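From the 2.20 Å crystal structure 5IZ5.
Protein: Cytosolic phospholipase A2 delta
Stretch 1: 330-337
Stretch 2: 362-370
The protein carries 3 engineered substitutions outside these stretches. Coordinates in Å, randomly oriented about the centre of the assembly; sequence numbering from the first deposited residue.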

# COMPACT_ATOMS: atom_id res chain seq x y z
N MET B 330 16.94 8.55 6.36
CA MET B 330 16.36 7.32 5.86
C MET B 330 16.75 6.18 6.79
O MET B 330 17.94 5.90 6.96
N ALA B 331 15.76 5.56 7.42
CA ALA B 331 15.98 4.53 8.42
C ALA B 331 15.49 3.19 7.90
O ALA B 331 14.51 3.13 7.16
N THR B 332 16.20 2.12 8.28
CA THR B 332 15.82 0.76 7.90
C THR B 332 15.00 0.14 9.02
O THR B 332 14.69 0.79 10.03
N GLY B 333 14.68 -1.14 8.87
CA GLY B 333 13.98 -1.87 9.90
C GLY B 333 14.89 -2.50 10.93
O GLY B 333 16.12 -2.37 10.87
N GLY B 334 14.27 -3.21 11.87
CA GLY B 334 14.95 -3.95 12.93
C GLY B 334 14.29 -3.81 14.29
O GLY B 334 14.98 -3.59 15.28
N GLY B 335 12.97 -3.95 14.33
CA GLY B 335 12.23 -3.97 15.60
C GLY B 335 12.65 -2.92 16.62
O GLY B 335 12.93 -1.78 16.26
N ALA B 336 12.70 -3.32 17.89
CA ALA B 336 13.08 -2.42 18.99
C ALA B 336 14.53 -1.93 18.90
O ALA B 336 14.86 -0.88 19.44
N ARG B 337 15.38 -2.72 18.24
CA ARG B 337 16.76 -2.34 18.00
C ARG B 337 16.79 -1.08 17.15
O ARG B 337 17.43 -0.09 17.52
N SER B 362 12.20 9.38 6.44
CA SER B 362 11.57 8.14 6.01
C SER B 362 11.99 6.95 6.88
O SER B 362 13.12 6.90 7.40
N GLY B 363 11.07 6.00 7.03
CA GLY B 363 11.32 4.81 7.83
C GLY B 363 10.40 3.65 7.48
O GLY B 363 9.34 3.83 6.84
N ILE B 364 10.82 2.46 7.91
CA ILE B 364 10.05 1.23 7.77
C ILE B 364 10.15 0.43 9.06
O ILE B 364 11.06 0.66 9.88
N SER B 365 9.20 -0.49 9.25
CA SER B 365 9.23 -1.46 10.35
C SER B 365 9.45 -0.79 11.73
O SER B 365 8.76 0.19 12.01
N GLY B 366 10.36 -1.29 12.57
CA GLY B 366 10.61 -0.74 13.91
C GLY B 366 10.95 0.74 13.99
O GLY B 366 10.69 1.39 15.02
N SER B 367 11.54 1.28 12.93
CA SER B 367 11.82 2.72 12.86
C SER B 367 10.56 3.57 12.92
O SER B 367 10.60 4.69 13.46
N THR B 368 9.44 3.05 12.40
CA THR B 368 8.17 3.77 12.41
C THR B 368 7.62 3.96 13.82
O THR B 368 6.82 4.86 14.04
N TRP B 369 8.05 3.11 14.76
CA TRP B 369 7.61 3.25 16.14
C TRP B 369 8.18 4.51 16.76
O TRP B 369 7.48 5.22 17.49
N THR B 370 9.45 4.78 16.49
CA THR B 370 10.10 6.00 16.95
C THR B 370 9.40 7.21 16.33
O THR B 370 9.03 8.15 17.04

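Where two strands end side by side and their chains turn into loops and helices, the regular ladder of backbone hydrogen bonds runs out, and the polar groups left over often find partners among side chains and water. The two stretches of cytosolic phospholipase A2 delta considered here illustrate the principle, because every residue in them is buried, so a polar group has little access to bulk solvent.

The ladder itself is brief. Met330 and Ser362 pair in parallel register, and Ala331 N donates to Ser362 O at 3.0 Å with an N-H...O angle of 155°. The side chains of this pair lie on the same face of the sheet. Met330 has chi1 and chi2 both t and chi3 at 104°, between the wells; its CB lies 3.7 Å from Ser362 OG, a van der Waals approach, as CB offers no polar partner. That serine, in the p rotamer, has its hydroxyl satisfied by a hydrogen bond elsewhere in the structure.

Beyond the strands, a side chain takes over from the backbone. Ser367 points toward the first stretch, and its m rotamer places OG 2.6 Å from Thr332 O, to which it donates a short hydrogen bond. The same OG packs 3.3 Å from Ala331 CB, so the hydroxyl reaches its acceptor alongside a small methyl group. Thr332, by contrast, directs its CB away from the second stretch; in the p rotamer its OG1 donates to Gly333 O at 3.2 Å and is also hydrogen-bonded elsewhere. Ile364 sets out sideways, but with chi1 p and chi2 t its end comes nearer, and CG1 lies 3.6 Å from Gly333 N.

Ser365 points toward the glycine-rich segment, its CB 3.8 Å from Gly333 CA. Its chi1 of -146° lies between the standard wells. Water 1 links the two stretches here, accepting from Gly335 N at 2.8 Å and donating to Ser365 OG at 2.4 Å. Both ends of the bridge are thus served by one molecule, and Ser365 OG has a further partner elsewhere. The absence of side chains lets the backbones close up: Gly366 CA reaches Gly335 O at 3.5 Å in a CA-H...O contact, and a CB on Gly366 would clash with that same oxygen.

Within the second stretch, a type II' turn from Ile364 to Ser367 leads into the helix, with a weak hydrogen bond from Ser367 N to Ile364 O at 3.1 Å. Ser365 O accepts twice, from Thr368 N at 3.0 Å and from Thr368 OG1 at 2.6 Å. The p rotamer of Thr368 thus turns its hydroxyl back onto Ser365 O, within its own stretch and out of reach of the first.

Trp369, with chi1 m, points toward the first stretch and closes the contact. Its CZ3 lies 3.6 Å from Ala336 N and 3.7 Å from Gly335 C, with the ring oblique to both, and 4.4 Å from Ala336 CB. Trp369 NE1 is hydrogen-bonded elsewhere in the structure, while CZ3 packs against Gly335 and Ala336.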

# COMPACT_ATOMS: atom_id res chain seq x y z
CB MET B 330 16.93 7.12 4.45
CG MET B 330 16.73 5.81 3.74
SD MET B 330 17.37 6.02 2.07
CE MET B 330 18.96 5.16 2.08
CB ALA B 331 15.27 4.89 9.72
CB THR B 332 17.06 -0.13 7.66
OG1 THR B 332 17.73 -0.39 8.90
CG2 THR B 332 18.03 0.51 6.68
CB ALA B 336 12.86 -3.09 20.33
CB ARG B 337 17.52 -3.47 17.30
CG ARG B 337 18.96 -3.13 16.97
CD ARG B 337 19.72 -4.33 16.41
NE ARG B 337 18.92 -5.27 15.61
CZ ARG B 337 18.54 -5.13 14.34
NH1 ARG B 337 18.86 -4.06 13.65
NH2 ARG B 337 17.82 -6.09 13.77
CB SER B 362 11.86 7.82 4.54
OG SER B 362 13.19 7.37 4.37
CB ILE B 364 10.57 0.34 6.63
CG1 ILE B 364 12.09 0.13 6.75
CG2 ILE B 364 10.23 0.96 5.28
CD1 ILE B 364 12.63 -1.00 5.91
CB SER B 365 10.23 -2.57 10.06
OG SER B 365 9.75 -3.79 10.61
CB SER B 367 12.59 3.07 11.59
OG SER B 367 13.93 2.63 11.69
CB THR B 368 7.06 3.08 11.56
OG1 THR B 368 6.71 1.82 12.13
CG2 THR B 368 7.50 2.89 10.11
CB TRP B 369 8.02 2.04 17.00
CG TRP B 369 7.61 0.70 16.44
CD1 TRP B 369 6.71 0.46 15.45
CD2 TRP B 369 8.09 -0.58 16.87
NE1 TRP B 369 6.61 -0.89 15.21
CE2 TRP B 369 7.44 -1.55 16.08
CE3 TRP B 369 9.01 -0.99 17.85
CZ2 TRP B 369 7.68 -2.92 16.24
CZ3 TRP B 369 9.25 -2.35 18.00
CH2 TRP B 369 8.58 -3.30 17.20
CB THR B 370 11.58 6.03 16.53
OG1 THR B 370 12.23 4.84 16.98
CG2 THR B 370 12.31 7.24 17.12
O HOH W 1 11.66 -4.50 11.90